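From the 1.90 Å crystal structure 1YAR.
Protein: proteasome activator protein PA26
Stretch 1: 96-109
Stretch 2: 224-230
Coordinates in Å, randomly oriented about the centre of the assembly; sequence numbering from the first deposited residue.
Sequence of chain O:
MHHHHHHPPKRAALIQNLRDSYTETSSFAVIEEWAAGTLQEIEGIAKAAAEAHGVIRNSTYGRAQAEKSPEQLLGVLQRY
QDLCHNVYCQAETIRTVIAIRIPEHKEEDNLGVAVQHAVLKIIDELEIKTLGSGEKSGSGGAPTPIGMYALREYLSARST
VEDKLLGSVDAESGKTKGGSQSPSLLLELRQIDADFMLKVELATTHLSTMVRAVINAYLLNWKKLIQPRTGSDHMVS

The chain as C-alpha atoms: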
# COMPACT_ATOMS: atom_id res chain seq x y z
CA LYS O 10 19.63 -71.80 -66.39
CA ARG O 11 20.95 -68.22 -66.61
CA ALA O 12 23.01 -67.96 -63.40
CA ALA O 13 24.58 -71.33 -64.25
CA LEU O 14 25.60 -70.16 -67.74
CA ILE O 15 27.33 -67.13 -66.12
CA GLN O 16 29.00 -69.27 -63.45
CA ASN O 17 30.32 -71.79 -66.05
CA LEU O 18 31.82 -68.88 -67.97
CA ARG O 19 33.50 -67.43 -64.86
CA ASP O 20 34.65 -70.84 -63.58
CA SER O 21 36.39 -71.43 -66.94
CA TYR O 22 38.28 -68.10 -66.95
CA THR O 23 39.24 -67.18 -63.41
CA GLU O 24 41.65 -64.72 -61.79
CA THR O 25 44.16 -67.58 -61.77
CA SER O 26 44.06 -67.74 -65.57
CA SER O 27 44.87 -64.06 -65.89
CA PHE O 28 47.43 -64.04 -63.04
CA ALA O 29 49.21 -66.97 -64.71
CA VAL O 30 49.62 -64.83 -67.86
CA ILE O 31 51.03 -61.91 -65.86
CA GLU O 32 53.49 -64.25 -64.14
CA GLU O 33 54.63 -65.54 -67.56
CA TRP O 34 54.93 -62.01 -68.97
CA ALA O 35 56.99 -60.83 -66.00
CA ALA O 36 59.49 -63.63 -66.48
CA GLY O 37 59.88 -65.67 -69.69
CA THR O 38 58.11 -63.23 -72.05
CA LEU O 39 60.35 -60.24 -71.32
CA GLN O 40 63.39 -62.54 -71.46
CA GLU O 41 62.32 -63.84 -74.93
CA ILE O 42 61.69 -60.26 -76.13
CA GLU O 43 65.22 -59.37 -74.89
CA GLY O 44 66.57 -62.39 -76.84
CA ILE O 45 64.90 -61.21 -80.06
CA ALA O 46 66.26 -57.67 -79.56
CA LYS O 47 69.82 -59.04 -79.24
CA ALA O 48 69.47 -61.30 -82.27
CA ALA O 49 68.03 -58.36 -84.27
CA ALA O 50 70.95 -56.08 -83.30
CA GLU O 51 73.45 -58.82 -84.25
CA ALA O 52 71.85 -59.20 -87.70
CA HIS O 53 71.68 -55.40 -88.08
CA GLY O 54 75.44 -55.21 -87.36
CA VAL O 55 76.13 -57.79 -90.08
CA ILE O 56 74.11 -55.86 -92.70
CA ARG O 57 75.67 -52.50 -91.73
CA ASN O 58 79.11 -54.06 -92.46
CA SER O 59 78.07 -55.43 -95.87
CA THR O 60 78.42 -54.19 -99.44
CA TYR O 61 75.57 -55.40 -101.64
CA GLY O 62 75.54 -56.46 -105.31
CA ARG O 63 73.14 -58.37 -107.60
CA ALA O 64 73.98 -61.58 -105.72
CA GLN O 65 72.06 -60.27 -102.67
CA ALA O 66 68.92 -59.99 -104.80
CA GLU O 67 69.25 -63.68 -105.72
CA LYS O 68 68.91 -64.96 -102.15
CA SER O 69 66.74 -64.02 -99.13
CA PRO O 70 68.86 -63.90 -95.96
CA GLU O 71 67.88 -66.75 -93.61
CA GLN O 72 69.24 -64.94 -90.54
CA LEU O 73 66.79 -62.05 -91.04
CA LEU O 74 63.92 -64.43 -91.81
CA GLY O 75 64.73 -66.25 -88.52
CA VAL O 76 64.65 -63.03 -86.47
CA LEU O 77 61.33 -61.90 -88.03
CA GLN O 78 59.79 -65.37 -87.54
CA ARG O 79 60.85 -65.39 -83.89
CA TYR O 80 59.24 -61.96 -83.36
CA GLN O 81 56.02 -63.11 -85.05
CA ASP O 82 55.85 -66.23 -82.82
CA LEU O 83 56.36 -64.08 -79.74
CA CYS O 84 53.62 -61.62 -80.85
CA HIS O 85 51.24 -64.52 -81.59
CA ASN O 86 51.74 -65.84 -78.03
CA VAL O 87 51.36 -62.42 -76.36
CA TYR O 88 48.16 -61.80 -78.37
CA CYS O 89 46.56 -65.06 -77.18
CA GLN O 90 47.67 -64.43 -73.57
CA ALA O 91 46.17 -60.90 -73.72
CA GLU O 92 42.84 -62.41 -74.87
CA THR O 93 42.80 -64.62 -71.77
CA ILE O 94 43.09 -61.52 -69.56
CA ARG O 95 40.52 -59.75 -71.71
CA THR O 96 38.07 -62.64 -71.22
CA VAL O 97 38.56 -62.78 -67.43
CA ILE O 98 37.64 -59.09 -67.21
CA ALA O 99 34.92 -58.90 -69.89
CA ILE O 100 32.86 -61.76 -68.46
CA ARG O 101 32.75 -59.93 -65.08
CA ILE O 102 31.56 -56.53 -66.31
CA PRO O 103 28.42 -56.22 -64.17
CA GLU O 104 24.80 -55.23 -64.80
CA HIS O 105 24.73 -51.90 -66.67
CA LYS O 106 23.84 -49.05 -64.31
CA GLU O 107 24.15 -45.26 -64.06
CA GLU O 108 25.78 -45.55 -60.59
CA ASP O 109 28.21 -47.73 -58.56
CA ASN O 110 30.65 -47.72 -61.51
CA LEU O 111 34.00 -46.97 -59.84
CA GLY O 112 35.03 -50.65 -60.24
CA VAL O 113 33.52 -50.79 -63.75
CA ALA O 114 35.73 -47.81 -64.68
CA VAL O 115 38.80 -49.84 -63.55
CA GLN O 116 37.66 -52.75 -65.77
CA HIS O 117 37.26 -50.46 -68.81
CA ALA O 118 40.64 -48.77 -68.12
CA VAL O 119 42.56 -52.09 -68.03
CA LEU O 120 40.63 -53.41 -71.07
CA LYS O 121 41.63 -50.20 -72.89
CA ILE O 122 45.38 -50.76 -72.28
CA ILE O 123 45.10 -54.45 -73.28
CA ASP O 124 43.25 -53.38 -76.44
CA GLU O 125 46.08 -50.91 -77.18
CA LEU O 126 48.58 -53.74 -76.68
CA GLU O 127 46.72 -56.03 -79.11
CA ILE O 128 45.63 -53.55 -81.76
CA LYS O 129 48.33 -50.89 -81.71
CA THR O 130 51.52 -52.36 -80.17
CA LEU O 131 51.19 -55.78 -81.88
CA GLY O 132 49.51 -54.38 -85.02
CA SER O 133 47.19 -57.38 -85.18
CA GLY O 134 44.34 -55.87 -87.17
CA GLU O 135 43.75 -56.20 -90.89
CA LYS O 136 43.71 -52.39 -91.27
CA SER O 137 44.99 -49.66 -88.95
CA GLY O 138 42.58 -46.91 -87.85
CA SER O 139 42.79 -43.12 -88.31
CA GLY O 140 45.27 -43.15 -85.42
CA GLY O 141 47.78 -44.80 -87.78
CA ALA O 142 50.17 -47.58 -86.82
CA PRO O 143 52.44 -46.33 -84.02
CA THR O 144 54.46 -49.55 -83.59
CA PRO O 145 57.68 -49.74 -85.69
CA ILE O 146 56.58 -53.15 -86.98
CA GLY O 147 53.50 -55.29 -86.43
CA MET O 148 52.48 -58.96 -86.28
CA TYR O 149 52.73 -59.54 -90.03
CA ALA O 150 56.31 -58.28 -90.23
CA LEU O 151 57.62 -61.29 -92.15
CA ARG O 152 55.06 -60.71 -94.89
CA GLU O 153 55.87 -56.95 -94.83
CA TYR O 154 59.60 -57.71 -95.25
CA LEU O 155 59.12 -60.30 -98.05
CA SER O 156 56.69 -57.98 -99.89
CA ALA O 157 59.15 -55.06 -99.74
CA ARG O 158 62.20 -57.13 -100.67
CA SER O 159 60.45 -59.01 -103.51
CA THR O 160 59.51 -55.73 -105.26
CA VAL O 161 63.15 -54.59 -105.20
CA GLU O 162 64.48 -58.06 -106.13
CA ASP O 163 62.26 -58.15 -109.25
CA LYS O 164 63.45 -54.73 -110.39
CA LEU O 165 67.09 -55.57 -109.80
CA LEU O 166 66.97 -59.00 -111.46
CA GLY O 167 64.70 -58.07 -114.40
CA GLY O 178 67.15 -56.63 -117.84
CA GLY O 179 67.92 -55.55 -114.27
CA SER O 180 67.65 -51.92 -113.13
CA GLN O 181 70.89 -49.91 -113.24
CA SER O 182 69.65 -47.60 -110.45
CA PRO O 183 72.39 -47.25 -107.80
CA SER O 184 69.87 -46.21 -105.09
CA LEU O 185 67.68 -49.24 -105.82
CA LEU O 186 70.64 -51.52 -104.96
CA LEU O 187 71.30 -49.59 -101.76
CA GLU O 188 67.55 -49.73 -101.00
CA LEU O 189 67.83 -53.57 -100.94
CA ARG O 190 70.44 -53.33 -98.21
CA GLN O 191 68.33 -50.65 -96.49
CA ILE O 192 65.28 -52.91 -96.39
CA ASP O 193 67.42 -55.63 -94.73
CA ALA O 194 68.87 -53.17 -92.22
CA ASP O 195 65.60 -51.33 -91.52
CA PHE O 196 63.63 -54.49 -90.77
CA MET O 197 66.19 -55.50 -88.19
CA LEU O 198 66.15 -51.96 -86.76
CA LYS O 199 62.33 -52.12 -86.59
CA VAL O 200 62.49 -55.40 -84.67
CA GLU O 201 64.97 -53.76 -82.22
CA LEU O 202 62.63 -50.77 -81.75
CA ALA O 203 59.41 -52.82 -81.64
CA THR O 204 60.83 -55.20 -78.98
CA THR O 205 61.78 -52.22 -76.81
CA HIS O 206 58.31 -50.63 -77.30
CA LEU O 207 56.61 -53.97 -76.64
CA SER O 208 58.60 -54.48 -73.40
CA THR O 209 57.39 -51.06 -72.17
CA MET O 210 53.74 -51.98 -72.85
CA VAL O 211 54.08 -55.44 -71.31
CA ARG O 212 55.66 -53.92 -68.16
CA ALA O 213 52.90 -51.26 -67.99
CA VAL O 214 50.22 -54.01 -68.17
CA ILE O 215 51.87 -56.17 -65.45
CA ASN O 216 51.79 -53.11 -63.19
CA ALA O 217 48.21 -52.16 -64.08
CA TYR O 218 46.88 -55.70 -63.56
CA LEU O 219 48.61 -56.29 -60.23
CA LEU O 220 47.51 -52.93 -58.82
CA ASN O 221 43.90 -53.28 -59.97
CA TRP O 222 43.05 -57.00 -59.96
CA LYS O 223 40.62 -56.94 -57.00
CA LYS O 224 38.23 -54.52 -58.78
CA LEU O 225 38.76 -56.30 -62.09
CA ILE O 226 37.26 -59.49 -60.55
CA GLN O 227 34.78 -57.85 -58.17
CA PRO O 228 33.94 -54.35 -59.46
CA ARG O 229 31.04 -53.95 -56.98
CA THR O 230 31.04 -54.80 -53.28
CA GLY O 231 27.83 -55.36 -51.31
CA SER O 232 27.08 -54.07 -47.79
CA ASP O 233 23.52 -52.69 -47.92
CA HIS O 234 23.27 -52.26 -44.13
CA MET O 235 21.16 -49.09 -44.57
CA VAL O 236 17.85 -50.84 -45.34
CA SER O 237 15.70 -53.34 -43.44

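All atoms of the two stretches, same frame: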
# COMPACT_ATOMS: atom_id res chain seq x y z
N THR O 96 39.23 -61.79 -71.52
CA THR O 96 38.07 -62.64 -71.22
C THR O 96 37.74 -62.61 -69.74
O THR O 96 36.59 -62.45 -69.38
CB THR O 96 38.35 -64.09 -71.68
OG1 THR O 96 38.41 -64.10 -73.11
CG2 THR O 96 37.15 -65.01 -71.37
N VAL O 97 38.75 -62.77 -68.89
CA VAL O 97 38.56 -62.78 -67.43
C VAL O 97 37.86 -61.50 -66.97
O VAL O 97 36.91 -61.52 -66.16
CB VAL O 97 39.91 -62.94 -66.71
CG1 VAL O 97 39.79 -62.64 -65.21
CG2 VAL O 97 40.49 -64.35 -66.94
N ILE O 98 38.31 -60.37 -67.51
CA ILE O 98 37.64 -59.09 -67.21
C ILE O 98 36.24 -58.97 -67.85
O ILE O 98 35.25 -58.70 -67.15
CB ILE O 98 38.55 -57.90 -67.60
CG1 ILE O 98 39.90 -58.02 -66.89
CG2 ILE O 98 37.86 -56.59 -67.25
CD1 ILE O 98 40.99 -57.12 -67.48
N ALA O 99 36.16 -59.17 -69.16
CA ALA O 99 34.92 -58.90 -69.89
C ALA O 99 33.72 -59.70 -69.40
O ALA O 99 32.59 -59.20 -69.41
CB ALA O 99 35.11 -59.08 -71.40
N ILE O 100 33.95 -60.93 -68.97
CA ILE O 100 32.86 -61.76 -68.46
C ILE O 100 32.48 -61.42 -67.01
O ILE O 100 31.61 -62.08 -66.43
CB ILE O 100 33.16 -63.30 -68.62
CG1 ILE O 100 34.31 -63.73 -67.70
CG2 ILE O 100 33.49 -63.62 -70.07
CD1 ILE O 100 34.72 -65.24 -67.82
N ARG O 101 33.16 -60.43 -66.41
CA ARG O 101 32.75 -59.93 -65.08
C ARG O 101 32.33 -58.46 -65.07
O ARG O 101 32.16 -57.85 -64.00
CB ARG O 101 33.86 -60.18 -64.05
CG ARG O 101 34.14 -61.65 -63.81
CD ARG O 101 35.39 -61.92 -62.98
NE ARG O 101 35.49 -63.34 -62.62
CZ ARG O 101 35.96 -64.31 -63.41
NH1 ARG O 101 36.42 -64.05 -64.64
NH2 ARG O 101 35.98 -65.57 -62.95
N ILE O 102 32.15 -57.87 -66.24
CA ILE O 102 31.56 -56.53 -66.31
C ILE O 102 30.13 -56.69 -65.84
O ILE O 102 29.42 -57.54 -66.38
CB ILE O 102 31.64 -55.96 -67.74
CG1 ILE O 102 33.10 -55.66 -68.10
CG2 ILE O 102 30.77 -54.68 -67.88
CD1 ILE O 102 33.33 -55.44 -69.62
N PRO O 103 29.72 -55.95 -64.81
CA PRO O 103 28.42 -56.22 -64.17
C PRO O 103 27.24 -55.58 -64.87
O PRO O 103 27.41 -54.88 -65.88
CB PRO O 103 28.60 -55.61 -62.77
CG PRO O 103 29.55 -54.45 -62.98
CD PRO O 103 30.48 -54.89 -64.12
N GLU O 104 26.04 -55.83 -64.32
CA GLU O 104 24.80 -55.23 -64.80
C GLU O 104 25.02 -53.74 -65.09
O GLU O 104 25.58 -53.03 -64.27
CB GLU O 104 23.72 -55.37 -63.73
CG GLU O 104 22.33 -54.94 -64.14
CD GLU O 104 21.40 -54.74 -62.94
OE1 GLU O 104 21.35 -55.63 -62.07
OE2 GLU O 104 20.73 -53.68 -62.87
N HIS O 105 24.57 -53.29 -66.26
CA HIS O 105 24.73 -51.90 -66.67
C HIS O 105 23.90 -50.97 -65.80
O HIS O 105 22.68 -51.11 -65.70
CB HIS O 105 24.33 -51.74 -68.12
CG HIS O 105 24.55 -50.36 -68.65
ND1 HIS O 105 25.65 -50.02 -69.41
CD2 HIS O 105 23.81 -49.23 -68.52
CE1 HIS O 105 25.58 -48.74 -69.73
NE2 HIS O 105 24.48 -48.24 -69.20
N LYS O 106 24.55 -50.03 -65.13
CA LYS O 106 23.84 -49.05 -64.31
C LYS O 106 24.42 -47.65 -64.51
O LYS O 106 25.53 -47.50 -65.04
CB LYS O 106 23.94 -49.39 -62.82
CG LYS O 106 23.30 -50.70 -62.40
CD LYS O 106 23.57 -50.93 -60.92
CE LYS O 106 22.83 -52.16 -60.39
NZ LYS O 106 21.36 -51.95 -60.30
N GLU O 107 23.67 -46.65 -64.05
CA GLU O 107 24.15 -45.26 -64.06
C GLU O 107 24.80 -44.85 -62.73
O GLU O 107 24.95 -43.65 -62.47
CB GLU O 107 23.00 -44.29 -64.41
CG GLU O 107 22.29 -44.59 -65.73
CD GLU O 107 23.24 -44.72 -66.90
OE1 GLU O 107 24.11 -43.83 -67.06
OE2 GLU O 107 23.13 -45.73 -67.65
N GLU O 108 25.18 -45.82 -61.91
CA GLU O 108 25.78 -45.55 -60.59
C GLU O 108 26.62 -46.76 -60.18
O GLU O 108 26.50 -47.81 -60.82
CB GLU O 108 24.69 -45.34 -59.54
CG GLU O 108 23.86 -46.58 -59.27
CD GLU O 108 22.65 -46.29 -58.41
OE1 GLU O 108 22.73 -46.46 -57.18
OE2 GLU O 108 21.61 -45.89 -58.98
N ASP O 109 27.44 -46.62 -59.13
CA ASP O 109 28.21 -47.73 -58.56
C ASP O 109 29.16 -48.32 -59.64
O ASP O 109 29.31 -49.55 -59.80
CB ASP O 109 27.25 -48.79 -58.00
CG ASP O 109 27.93 -49.83 -57.12
OD1 ASP O 109 29.13 -49.69 -56.78
OD2 ASP O 109 27.31 -50.85 -56.72
N LYS O 224 39.39 -55.16 -58.12
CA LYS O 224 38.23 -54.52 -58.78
C LYS O 224 37.94 -55.10 -60.16
O LYS O 224 36.80 -55.07 -60.63
CB LYS O 224 38.39 -52.98 -58.89
CG LYS O 224 38.43 -52.25 -57.57
CD LYS O 224 37.07 -52.07 -56.94
CE LYS O 224 37.19 -51.27 -55.62
NZ LYS O 224 36.03 -51.60 -54.74
N LEU O 225 38.97 -55.62 -60.82
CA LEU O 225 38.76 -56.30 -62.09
C LEU O 225 37.85 -57.54 -61.90
O LEU O 225 36.97 -57.80 -62.72
CB LEU O 225 40.09 -56.71 -62.72
CG LEU O 225 41.06 -55.63 -63.15
CD1 LEU O 225 42.32 -56.29 -63.74
CD2 LEU O 225 40.43 -54.69 -64.17
N ILE O 226 38.05 -58.26 -60.80
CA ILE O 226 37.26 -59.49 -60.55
C ILE O 226 35.92 -59.17 -59.88
O ILE O 226 34.89 -59.75 -60.22
CB ILE O 226 38.08 -60.51 -59.72
CG1 ILE O 226 39.44 -60.79 -60.39
CG2 ILE O 226 37.30 -61.83 -59.53
CD1 ILE O 226 39.33 -61.44 -61.79
N GLN O 227 35.95 -58.23 -58.93
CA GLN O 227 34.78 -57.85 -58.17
C GLN O 227 34.59 -56.33 -58.20
O GLN O 227 34.98 -55.65 -57.24
CB GLN O 227 34.92 -58.32 -56.71
CG GLN O 227 35.03 -59.84 -56.54
CD GLN O 227 33.75 -60.58 -56.93
OE1 GLN O 227 32.66 -59.97 -57.00
NE2 GLN O 227 33.87 -61.89 -57.17
N PRO O 228 34.04 -55.80 -59.29
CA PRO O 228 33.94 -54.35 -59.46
C PRO O 228 32.94 -53.68 -58.50
O PRO O 228 33.00 -52.46 -58.29
CB PRO O 228 33.50 -54.20 -60.92
CG PRO O 228 32.77 -55.50 -61.24
CD PRO O 228 33.54 -56.54 -60.47
N ARG O 229 32.02 -54.46 -57.93
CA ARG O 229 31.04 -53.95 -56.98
C ARG O 229 31.06 -54.78 -55.70
O ARG O 229 31.19 -56.00 -55.75
CB ARG O 229 29.63 -53.95 -57.56
CG ARG O 229 29.44 -53.01 -58.76
CD ARG O 229 28.03 -53.00 -59.32
NE ARG O 229 27.91 -52.00 -60.39
CZ ARG O 229 27.18 -52.13 -61.48
NH1 ARG O 229 26.44 -53.22 -61.69
NH2 ARG O 229 27.18 -51.16 -62.38
N THR O 230 30.94 -54.11 -54.56
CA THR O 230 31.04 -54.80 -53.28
C THR O 230 29.82 -54.46 -52.45
O THR O 230 29.56 -53.28 -52.18
CB THR O 230 32.34 -54.41 -52.52
OG1 THR O 230 32.52 -52.98 -52.56
CG2 THR O 230 33.57 -54.93 -53.23
O HOH W 1 31.81 -50.52 -59.87
O HOH W 2 30.67 -51.17 -54.93
O HOH W 3 27.66 -52.26 -54.52

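Both stretches begin as the last turn of a helix and then run on as loop, and they stay close through the change, stretch 1 taking more residues to cover the same path. The CA atoms of Ile98 and Leu225 lie 5.9 Å apart where helix meets helix; further along, Pro103 CA is 7.5 Å from Pro228 CA, and Asp109 CA is 7.0 Å from Arg229 CA. In stretch 1 a type I turn from Ala99 to Ile102 carries the chain out of its helix. In stretch 2 Gln227 is the first residue to leave helical geometry, and Pro228 follows it. The surface buried between the two stretches, both sides summed, is 604 Å².

The helical end is sealed by hydrocarbon. Val97 CG1 meets Ile226 CD1 at 3.7 Å, and Ile98 CD1 meets Leu225 CD1 at 4.1 Å. Val97, Ile98 and Leu225 are buried, which suits their apolar side chains. Ile98 and Ile226 set their CA-to-CB bonds sideways, yet the ends of both side chains come nearer to the partner stretch; a branched chain with a reaching delta carbon suits such a place.

Arg101 marks the transition. Arg101 NH1 donates to Val97 O at 3.0 Å, folding the side chain back along its own helix end, while its aliphatic part packs across the gap, with Arg101 CD 3.5 Å from Ile226 O. Next come two prolines, Pro103 CD resting 3.7 Å from Pro228 CG, a compact apolar contact between two loops.

The loop end is organised around Arg229, which has 153 Å² covered by stretch 1, the largest share of any residue here. Its extended side chain, m at chi1 and t at chi2 and chi3, delivers the guanidinium to backbone carbonyls. Arg229 NH1 donates to Glu104 O at 2.7 Å, Arg229 NH2 adds a weak bond to the same Glu104 O at 3.1 Å, and Arg229 NE donates to Asp109 O at 2.9 Å in nearly straight geometry. These oxygens lie at the edge of the group, leaving its faces for packing: Pro103 CG covers one and Lys106 CD the opposite one. Lys106 lies there through its methylenes, while Lys106 NZ forms a salt bridge with Glu104 OE2 at 3.2 Å.

Asp109 adds charge without direction. Asp109 OD2 forms a long salt bridge with Arg229 NE, 3.9 Å away and well out of the guanidinium plane, so no N-H points at it. Waters complete the join: one donates to both Asp109 O and Pro228 O, while two others link the Asp109 carboxylate to the backbone of Thr230.

The rule is legible: apolar contacts join the helix ends, and one arginine, bonded at its edge and covered on both faces, ties the loops.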